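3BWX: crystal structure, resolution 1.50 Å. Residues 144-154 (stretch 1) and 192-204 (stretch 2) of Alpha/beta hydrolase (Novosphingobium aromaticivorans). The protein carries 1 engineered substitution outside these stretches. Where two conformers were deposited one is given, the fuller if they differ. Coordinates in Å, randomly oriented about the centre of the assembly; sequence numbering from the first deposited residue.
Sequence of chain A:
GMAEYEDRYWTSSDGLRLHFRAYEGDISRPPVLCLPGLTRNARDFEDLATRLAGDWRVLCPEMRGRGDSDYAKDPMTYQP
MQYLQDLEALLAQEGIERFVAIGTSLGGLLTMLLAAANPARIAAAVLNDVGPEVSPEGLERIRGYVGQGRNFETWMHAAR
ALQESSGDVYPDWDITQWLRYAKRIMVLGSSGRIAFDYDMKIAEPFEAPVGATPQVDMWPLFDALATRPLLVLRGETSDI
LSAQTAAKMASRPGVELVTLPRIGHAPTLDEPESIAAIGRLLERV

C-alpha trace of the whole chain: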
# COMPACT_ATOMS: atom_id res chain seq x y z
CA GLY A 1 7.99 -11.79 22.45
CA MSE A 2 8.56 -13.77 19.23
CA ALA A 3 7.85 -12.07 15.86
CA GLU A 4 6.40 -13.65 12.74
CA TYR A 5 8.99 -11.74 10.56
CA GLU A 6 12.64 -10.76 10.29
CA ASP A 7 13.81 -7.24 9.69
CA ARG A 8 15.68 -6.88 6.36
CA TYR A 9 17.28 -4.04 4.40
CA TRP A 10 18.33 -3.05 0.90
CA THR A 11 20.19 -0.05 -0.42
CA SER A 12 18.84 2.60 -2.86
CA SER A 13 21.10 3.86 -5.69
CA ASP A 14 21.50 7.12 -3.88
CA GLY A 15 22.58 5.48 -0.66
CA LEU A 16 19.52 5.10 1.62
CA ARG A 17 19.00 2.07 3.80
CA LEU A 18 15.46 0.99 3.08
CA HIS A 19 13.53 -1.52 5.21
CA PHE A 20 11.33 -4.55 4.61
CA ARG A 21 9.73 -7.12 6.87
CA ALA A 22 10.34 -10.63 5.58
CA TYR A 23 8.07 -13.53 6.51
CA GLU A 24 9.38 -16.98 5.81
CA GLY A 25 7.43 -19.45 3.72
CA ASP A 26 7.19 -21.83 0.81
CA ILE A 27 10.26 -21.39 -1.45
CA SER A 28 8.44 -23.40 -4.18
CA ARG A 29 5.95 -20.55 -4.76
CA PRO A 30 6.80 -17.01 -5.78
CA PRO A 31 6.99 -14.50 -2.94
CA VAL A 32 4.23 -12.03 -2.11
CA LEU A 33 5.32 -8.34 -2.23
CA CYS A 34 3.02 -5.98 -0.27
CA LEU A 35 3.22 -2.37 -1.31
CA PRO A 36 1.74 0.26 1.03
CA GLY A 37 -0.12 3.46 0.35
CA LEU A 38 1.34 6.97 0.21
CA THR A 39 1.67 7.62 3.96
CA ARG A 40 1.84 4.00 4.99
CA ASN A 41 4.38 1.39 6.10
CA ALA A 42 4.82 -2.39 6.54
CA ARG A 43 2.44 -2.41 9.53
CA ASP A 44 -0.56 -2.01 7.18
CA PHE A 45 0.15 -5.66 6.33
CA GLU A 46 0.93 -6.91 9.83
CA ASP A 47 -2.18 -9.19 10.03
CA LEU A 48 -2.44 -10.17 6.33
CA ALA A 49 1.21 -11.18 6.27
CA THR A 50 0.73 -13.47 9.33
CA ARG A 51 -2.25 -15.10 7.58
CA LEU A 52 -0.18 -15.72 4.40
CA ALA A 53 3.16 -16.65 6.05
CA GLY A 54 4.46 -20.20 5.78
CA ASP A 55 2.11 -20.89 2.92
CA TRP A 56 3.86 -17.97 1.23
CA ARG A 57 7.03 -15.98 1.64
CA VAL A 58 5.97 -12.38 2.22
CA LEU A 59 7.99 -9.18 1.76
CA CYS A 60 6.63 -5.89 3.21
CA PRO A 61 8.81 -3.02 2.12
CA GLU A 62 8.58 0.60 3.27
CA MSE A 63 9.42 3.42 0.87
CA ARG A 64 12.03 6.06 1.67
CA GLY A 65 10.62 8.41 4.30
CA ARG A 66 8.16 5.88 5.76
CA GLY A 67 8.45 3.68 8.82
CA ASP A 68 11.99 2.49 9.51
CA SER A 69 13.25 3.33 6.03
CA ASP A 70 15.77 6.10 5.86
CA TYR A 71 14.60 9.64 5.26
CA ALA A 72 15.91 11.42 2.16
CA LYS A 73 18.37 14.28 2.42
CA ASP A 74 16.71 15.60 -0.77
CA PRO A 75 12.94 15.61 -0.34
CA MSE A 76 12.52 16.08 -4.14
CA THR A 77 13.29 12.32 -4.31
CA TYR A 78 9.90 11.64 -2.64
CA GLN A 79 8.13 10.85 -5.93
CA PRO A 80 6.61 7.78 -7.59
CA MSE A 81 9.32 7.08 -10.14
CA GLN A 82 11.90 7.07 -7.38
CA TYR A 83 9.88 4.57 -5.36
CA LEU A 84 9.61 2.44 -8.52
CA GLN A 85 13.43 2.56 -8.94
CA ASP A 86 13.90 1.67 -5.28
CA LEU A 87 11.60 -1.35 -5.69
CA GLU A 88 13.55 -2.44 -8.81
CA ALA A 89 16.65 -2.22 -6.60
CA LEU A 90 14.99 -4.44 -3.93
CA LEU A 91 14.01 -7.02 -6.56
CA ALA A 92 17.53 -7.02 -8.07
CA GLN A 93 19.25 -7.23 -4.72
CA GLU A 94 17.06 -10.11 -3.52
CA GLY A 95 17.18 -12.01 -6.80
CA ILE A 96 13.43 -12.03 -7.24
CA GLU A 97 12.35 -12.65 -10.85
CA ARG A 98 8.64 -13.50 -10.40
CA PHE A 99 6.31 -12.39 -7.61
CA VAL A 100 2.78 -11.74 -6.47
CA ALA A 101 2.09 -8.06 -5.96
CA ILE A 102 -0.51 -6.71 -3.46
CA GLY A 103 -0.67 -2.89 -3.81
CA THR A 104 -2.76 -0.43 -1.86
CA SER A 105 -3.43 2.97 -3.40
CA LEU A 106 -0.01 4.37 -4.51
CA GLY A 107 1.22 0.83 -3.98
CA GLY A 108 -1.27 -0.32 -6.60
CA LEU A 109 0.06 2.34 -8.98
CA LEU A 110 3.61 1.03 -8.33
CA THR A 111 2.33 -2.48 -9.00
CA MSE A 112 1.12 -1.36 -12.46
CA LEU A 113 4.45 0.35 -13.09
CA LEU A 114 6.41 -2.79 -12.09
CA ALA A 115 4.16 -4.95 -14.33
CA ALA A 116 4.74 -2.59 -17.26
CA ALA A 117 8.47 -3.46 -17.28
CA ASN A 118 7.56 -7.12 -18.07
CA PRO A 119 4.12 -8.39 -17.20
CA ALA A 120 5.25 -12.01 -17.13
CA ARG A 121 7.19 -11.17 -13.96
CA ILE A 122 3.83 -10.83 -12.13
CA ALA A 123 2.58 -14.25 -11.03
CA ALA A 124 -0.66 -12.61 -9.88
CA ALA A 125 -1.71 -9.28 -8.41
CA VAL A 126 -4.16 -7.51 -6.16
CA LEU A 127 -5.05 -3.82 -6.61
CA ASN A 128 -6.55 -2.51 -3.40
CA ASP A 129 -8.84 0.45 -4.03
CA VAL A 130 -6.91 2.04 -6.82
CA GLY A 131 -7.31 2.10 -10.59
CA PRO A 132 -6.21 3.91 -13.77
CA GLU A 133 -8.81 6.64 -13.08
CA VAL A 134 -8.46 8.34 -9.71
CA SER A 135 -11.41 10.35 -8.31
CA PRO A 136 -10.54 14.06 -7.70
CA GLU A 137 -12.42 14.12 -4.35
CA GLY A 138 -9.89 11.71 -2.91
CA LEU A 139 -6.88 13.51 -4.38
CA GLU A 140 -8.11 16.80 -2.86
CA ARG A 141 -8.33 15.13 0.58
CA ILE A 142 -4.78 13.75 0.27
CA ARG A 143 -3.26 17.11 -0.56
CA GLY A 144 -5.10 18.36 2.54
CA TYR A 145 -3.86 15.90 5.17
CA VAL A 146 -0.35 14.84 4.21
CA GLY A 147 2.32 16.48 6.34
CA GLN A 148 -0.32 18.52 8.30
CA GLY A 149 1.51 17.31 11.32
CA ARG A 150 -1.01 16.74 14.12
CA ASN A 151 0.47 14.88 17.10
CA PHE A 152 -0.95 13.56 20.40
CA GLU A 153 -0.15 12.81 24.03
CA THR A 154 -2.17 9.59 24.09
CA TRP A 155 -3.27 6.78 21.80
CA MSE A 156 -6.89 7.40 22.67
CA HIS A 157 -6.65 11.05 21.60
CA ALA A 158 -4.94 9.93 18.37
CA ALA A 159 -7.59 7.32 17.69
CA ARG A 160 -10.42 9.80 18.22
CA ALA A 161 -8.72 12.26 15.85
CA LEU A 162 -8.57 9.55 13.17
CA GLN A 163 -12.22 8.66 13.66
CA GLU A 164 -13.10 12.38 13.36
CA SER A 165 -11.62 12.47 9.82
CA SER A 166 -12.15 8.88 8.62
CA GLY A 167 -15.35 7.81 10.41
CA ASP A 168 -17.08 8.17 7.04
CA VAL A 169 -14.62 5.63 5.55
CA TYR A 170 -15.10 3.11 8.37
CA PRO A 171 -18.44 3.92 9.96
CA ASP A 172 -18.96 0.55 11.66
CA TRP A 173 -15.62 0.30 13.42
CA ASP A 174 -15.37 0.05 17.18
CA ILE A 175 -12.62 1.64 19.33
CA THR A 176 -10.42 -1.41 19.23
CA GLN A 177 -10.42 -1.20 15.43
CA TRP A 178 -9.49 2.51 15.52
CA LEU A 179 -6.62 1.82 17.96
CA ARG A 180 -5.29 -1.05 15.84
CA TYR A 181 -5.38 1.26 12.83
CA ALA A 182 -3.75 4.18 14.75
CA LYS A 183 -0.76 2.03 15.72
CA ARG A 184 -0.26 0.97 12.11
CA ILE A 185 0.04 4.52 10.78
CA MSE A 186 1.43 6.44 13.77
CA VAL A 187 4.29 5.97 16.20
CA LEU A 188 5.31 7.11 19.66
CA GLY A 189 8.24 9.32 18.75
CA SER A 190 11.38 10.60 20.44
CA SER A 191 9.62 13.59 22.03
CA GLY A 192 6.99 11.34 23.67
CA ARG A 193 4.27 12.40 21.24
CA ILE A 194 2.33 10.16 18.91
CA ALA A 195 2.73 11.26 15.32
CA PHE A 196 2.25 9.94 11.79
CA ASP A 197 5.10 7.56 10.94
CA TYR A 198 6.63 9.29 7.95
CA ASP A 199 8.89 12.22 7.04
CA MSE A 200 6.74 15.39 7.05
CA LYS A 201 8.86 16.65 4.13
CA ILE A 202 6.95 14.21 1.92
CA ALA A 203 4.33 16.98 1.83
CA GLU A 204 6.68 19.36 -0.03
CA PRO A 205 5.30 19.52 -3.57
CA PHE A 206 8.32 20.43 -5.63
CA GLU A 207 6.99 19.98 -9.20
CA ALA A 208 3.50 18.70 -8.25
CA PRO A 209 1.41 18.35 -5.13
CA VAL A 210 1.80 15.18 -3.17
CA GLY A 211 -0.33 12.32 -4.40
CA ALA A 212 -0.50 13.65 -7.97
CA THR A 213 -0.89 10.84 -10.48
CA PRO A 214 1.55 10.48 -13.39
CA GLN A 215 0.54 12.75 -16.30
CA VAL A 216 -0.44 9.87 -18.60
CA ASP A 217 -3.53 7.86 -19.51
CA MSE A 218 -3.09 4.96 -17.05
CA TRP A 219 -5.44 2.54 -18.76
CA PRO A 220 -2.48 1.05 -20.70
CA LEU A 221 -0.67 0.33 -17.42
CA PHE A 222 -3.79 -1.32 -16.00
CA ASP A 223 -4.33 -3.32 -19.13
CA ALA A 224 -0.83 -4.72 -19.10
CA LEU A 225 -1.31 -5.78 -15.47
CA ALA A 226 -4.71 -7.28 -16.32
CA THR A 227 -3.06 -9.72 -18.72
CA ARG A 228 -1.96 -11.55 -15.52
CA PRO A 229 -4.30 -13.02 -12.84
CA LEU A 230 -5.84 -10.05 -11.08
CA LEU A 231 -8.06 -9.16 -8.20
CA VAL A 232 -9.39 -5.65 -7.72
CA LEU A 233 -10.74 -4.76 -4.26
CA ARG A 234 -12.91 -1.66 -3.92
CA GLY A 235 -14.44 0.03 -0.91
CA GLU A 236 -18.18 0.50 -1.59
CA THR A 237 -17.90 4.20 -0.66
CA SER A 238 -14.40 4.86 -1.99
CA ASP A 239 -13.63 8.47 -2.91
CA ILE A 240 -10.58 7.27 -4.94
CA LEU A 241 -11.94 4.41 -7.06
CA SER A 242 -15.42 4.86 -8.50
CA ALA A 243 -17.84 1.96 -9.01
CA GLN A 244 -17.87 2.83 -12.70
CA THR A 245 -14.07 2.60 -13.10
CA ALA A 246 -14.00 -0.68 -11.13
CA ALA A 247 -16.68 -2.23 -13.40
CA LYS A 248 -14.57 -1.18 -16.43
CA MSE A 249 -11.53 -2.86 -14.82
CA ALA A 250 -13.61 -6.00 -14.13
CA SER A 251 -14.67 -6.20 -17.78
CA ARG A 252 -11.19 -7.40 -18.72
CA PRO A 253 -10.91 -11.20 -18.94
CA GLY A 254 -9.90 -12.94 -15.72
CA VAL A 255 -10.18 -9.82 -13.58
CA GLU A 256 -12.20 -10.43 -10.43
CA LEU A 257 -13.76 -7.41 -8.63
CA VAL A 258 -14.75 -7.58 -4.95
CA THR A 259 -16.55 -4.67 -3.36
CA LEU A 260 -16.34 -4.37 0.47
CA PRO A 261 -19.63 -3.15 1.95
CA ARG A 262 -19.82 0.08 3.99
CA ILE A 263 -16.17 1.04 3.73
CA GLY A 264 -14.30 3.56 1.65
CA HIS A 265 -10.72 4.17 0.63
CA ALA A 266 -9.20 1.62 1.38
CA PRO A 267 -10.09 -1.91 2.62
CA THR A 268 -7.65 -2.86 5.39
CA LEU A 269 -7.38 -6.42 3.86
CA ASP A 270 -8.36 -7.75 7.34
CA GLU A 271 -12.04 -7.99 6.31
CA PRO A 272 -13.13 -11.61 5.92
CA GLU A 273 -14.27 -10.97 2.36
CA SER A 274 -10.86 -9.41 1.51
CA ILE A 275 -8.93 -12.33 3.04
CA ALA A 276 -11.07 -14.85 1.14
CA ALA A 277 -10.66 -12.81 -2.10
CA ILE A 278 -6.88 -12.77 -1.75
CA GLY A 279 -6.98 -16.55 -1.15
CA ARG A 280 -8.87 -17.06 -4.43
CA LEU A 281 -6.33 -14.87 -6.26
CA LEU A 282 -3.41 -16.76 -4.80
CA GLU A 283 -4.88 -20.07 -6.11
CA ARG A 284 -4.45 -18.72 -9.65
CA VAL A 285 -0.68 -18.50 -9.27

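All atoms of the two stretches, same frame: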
# COMPACT_ATOMS: atom_id res chain seq x y z
N GLY A 144 -4.73 17.71 1.29
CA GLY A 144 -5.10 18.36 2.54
C GLY A 144 -4.56 17.79 3.84
O GLY A 144 -4.44 18.52 4.83
N TYR A 145 -4.25 16.50 3.89
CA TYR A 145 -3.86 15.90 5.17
C TYR A 145 -2.38 15.52 5.28
O TYR A 145 -1.83 15.45 6.37
CB TYR A 145 -4.75 14.68 5.49
CG TYR A 145 -4.35 13.38 4.83
CD1 TYR A 145 -3.31 12.58 5.36
CD2 TYR A 145 -5.02 12.92 3.71
CE1 TYR A 145 -2.94 11.38 4.75
CE2 TYR A 145 -4.66 11.71 3.10
CZ TYR A 145 -3.62 10.95 3.63
OH TYR A 145 -3.29 9.76 3.03
N VAL A 146 -1.74 15.27 4.16
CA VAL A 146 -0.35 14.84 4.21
C VAL A 146 0.52 15.94 4.77
O VAL A 146 0.41 17.09 4.36
CB VAL A 146 0.13 14.39 2.82
CG1 VAL A 146 1.63 14.17 2.79
CG2 VAL A 146 -0.55 13.09 2.45
N GLY A 147 1.38 15.57 5.72
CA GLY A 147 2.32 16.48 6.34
C GLY A 147 1.69 17.55 7.25
O GLY A 147 2.42 18.45 7.71
N GLN A 148 0.38 17.48 7.50
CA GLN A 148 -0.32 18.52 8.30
C GLN A 148 0.15 18.51 9.75
O GLN A 148 0.16 19.54 10.43
CB GLN A 148 -1.84 18.41 8.21
CG GLN A 148 -2.39 19.15 6.99
N GLY A 149 0.57 17.35 10.21
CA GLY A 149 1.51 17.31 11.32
C GLY A 149 0.89 17.24 12.70
O GLY A 149 1.59 17.46 13.71
N ARG A 150 -0.39 16.90 12.78
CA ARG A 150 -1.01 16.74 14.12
C ARG A 150 -0.33 15.63 14.91
O ARG A 150 0.00 14.60 14.36
CB ARG A 150 -2.50 16.49 14.03
CG ARG A 150 -3.32 17.77 14.21
CD ARG A 150 -4.83 17.50 14.24
NE ARG A 150 -5.40 17.35 15.58
CZ ARG A 150 -6.66 16.99 15.83
NH1 ARG A 150 -7.50 16.73 14.84
NH2 ARG A 150 -7.09 16.91 17.08
N ASN A 151 -0.16 15.86 16.21
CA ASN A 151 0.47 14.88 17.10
C ASN A 151 -0.28 14.90 18.44
O ASN A 151 -0.99 15.87 18.74
CB ASN A 151 1.95 15.16 17.29
CG ASN A 151 2.21 16.52 17.91
OD1 ASN A 151 2.18 16.66 19.10
ND2 ASN A 151 2.44 17.53 17.07
N PHE A 152 -0.09 13.84 19.24
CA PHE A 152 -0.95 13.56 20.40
C PHE A 152 -0.19 13.08 21.60
O PHE A 152 0.87 12.48 21.43
CB PHE A 152 -1.98 12.51 20.02
CG PHE A 152 -2.76 12.89 18.80
CD1 PHE A 152 -3.88 13.69 18.91
CD2 PHE A 152 -2.33 12.53 17.55
CE1 PHE A 152 -4.57 14.10 17.77
CE2 PHE A 152 -3.00 12.95 16.41
CZ PHE A 152 -4.13 13.73 16.53
N GLU A 153 -0.75 13.33 22.79
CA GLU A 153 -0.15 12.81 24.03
C GLU A 153 -0.49 11.36 24.24
O GLU A 153 0.30 10.63 24.82
CB GLU A 153 -0.55 13.62 25.28
CG GLU A 153 0.27 13.21 26.56
CD GLU A 153 0.32 14.25 27.67
OE1 GLU A 153 -0.64 14.26 28.49
OE2 GLU A 153 1.35 15.02 27.79
N THR A 154 -1.69 10.95 23.82
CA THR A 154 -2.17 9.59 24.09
C THR A 154 -2.72 8.90 22.87
O THR A 154 -3.20 9.57 21.91
CB THR A 154 -3.28 9.63 25.16
OG1 THR A 154 -4.55 10.09 24.63
CG2 THR A 154 -2.88 10.53 26.29
N GLY A 192 8.09 11.86 22.88
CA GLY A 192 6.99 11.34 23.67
C GLY A 192 5.61 11.68 23.12
O GLY A 192 4.62 11.54 23.83
N ARG A 193 5.54 12.14 21.87
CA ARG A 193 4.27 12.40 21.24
C ARG A 193 4.00 11.34 20.17
O ARG A 193 4.91 10.78 19.58
CB ARG A 193 4.22 13.76 20.55
CG ARG A 193 4.46 14.99 21.43
CD ARG A 193 3.27 15.29 22.34
NE ARG A 193 2.11 15.84 21.62
CZ ARG A 193 1.05 16.35 22.20
NH1 ARG A 193 0.94 16.40 23.53
NH2 ARG A 193 0.05 16.83 21.48
N ILE A 194 2.74 11.10 19.93
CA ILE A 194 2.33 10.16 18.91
C ILE A 194 2.10 10.92 17.62
O ILE A 194 1.31 11.85 17.59
CB ILE A 194 1.04 9.46 19.36
CG1 ILE A 194 1.33 8.53 20.57
CG2 ILE A 194 0.40 8.66 18.19
CD1 ILE A 194 0.17 8.35 21.49
N ALA A 195 2.77 10.51 16.55
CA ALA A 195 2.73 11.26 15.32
C ALA A 195 2.68 10.29 14.14
O ALA A 195 2.96 9.11 14.29
CB ALA A 195 3.96 12.15 15.23
N PHE A 196 2.28 10.78 12.99
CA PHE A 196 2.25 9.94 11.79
C PHE A 196 3.69 9.49 11.45
O PHE A 196 4.66 10.24 11.60
CB PHE A 196 1.57 10.65 10.62
CG PHE A 196 0.12 10.88 10.87
CD1 PHE A 196 -0.83 9.84 10.69
CD2 PHE A 196 -0.31 12.10 11.43
CE1 PHE A 196 -2.17 10.05 10.98
CE2 PHE A 196 -1.63 12.31 11.72
CZ PHE A 196 -2.58 11.28 11.50
N ASP A 197 3.79 8.23 11.05
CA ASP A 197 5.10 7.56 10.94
C ASP A 197 5.73 7.74 9.56
O ASP A 197 5.99 6.79 8.84
CB ASP A 197 4.92 6.07 11.29
CG ASP A 197 6.23 5.37 11.63
OD1 ASP A 197 7.33 5.96 11.63
OD2 ASP A 197 6.15 4.16 11.92
N TYR A 198 5.98 9.01 9.22
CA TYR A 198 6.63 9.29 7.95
C TYR A 198 7.31 10.64 8.05
O TYR A 198 6.95 11.45 8.92
CB TYR A 198 5.67 9.21 6.72
CG TYR A 198 4.53 10.17 6.73
CD1 TYR A 198 4.68 11.45 6.21
CD2 TYR A 198 3.28 9.82 7.20
CE1 TYR A 198 3.61 12.35 6.21
CE2 TYR A 198 2.24 10.71 7.21
CZ TYR A 198 2.40 11.98 6.71
OH TYR A 198 1.36 12.90 6.68
N ASP A 199 8.26 10.89 7.15
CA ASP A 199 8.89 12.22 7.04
C ASP A 199 7.88 13.32 6.57
O ASP A 199 7.34 13.23 5.47
CB ASP A 199 10.01 12.11 5.98
CG ASP A 199 10.91 13.35 5.91
OD1 ASP A 199 10.61 14.37 6.56
OD2 ASP A 199 11.94 13.23 5.22
N MSE A 200 7.62 14.31 7.42
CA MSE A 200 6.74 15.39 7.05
C MSE A 200 7.11 16.05 5.71
O MSE A 200 6.20 16.47 4.97
CB MSE A 200 6.69 16.46 8.15
CG MSE A 200 5.94 16.02 9.40
SE MSE A 200 4.09 15.38 9.19
CE MSE A 200 4.38 13.47 9.58
N LYS A 201 8.40 16.05 5.37
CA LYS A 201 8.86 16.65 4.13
C LYS A 201 8.31 15.99 2.86
O LYS A 201 8.46 16.60 1.79
CB LYS A 201 10.37 16.73 4.08
CG LYS A 201 10.89 17.68 5.13
CD LYS A 201 12.38 17.95 5.03
CE LYS A 201 12.76 19.01 6.03
NZ LYS A 201 14.22 19.11 6.20
N ILE A 202 7.71 14.80 2.99
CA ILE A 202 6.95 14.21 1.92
C ILE A 202 5.87 15.14 1.40
O ILE A 202 5.52 15.06 0.25
CB ILE A 202 6.38 12.80 2.35
CG1 ILE A 202 7.51 11.78 2.47
CG2 ILE A 202 5.28 12.32 1.41
CD1 ILE A 202 7.15 10.51 3.31
N ALA A 203 5.37 16.03 2.24
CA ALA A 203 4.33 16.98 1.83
C ALA A 203 4.82 18.10 0.90
O ALA A 203 4.02 18.83 0.33
CB ALA A 203 3.69 17.61 3.09
N GLU A 204 6.12 18.32 0.83
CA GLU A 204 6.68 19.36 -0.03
C GLU A 204 6.39 19.00 -1.47
O GLU A 204 6.69 17.90 -1.93
CB GLU A 204 8.19 19.51 0.22
CG GLU A 204 8.49 20.04 1.61
CD GLU A 204 9.99 20.18 1.91
OE1 GLU A 204 10.82 19.99 0.99
OE2 GLU A 204 10.33 20.43 3.10
O HOH W 1 0.47 14.95 9.19
O HOH W 2 2.14 13.85 12.94
O HOH W 3 2.80 15.61 25.64

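Two distant segments of one chain meet here in a short antiparallel backbone pairing, reinforced by an arginine side chain at one end and by a turn docked on a tyrosine and a 3-10 segment at the other.

The pairing centres on Phe152 and Ile194. Phe152 N donates to Ile194 O at 2.9 Å, and Ile194 N donates to Phe152 O at 2.8 Å. The second bond is nearly linear; the first is more bent, at 142°. The side chains of both residues lie on the same face of the sheet, with Phe152 CB 4.3 Å from Ile194 CB. Ile194 reaches further along stretch 1, where its CD1 comes within 3.2 Å of Thr154 C.

Arg193 folds its side chain back over stretch 1, with chi1 to chi3 all m. Its NE donates to Asn151 OD1 at 2.7 Å, and its NH2 donates to Asn151 O at 3.1 Å. One residue thus offers both side-chain and backbone oxygens to the same guanidinium. Phe152 C and Glu153 N lie over one face of that group. Glu153 OE2 is 4.5 Å from Arg193 NH1, too far for a salt bridge, but water 3 links these two atoms.

At the other end, Tyr145 to Gln148 form a type II turn. Gly147 N donates to Tyr198 OH at 2.8 Å, almost in line, from the edge of the ring. Gly147 has positive phi, which favours glycine. A CB there would also clash with Ala203 CB. The space is tight: Gly147 CA lies 3.5 Å from Met200 SE and 3.7 Å from Ala203 CB. Val146 CG1 adds apolar contacts with Ala203 CB at 4.0 Å and Ile202 CG2 at 4.3 Å.

Between the two ends, water 2 bridges Arg150 O and Phe196 N.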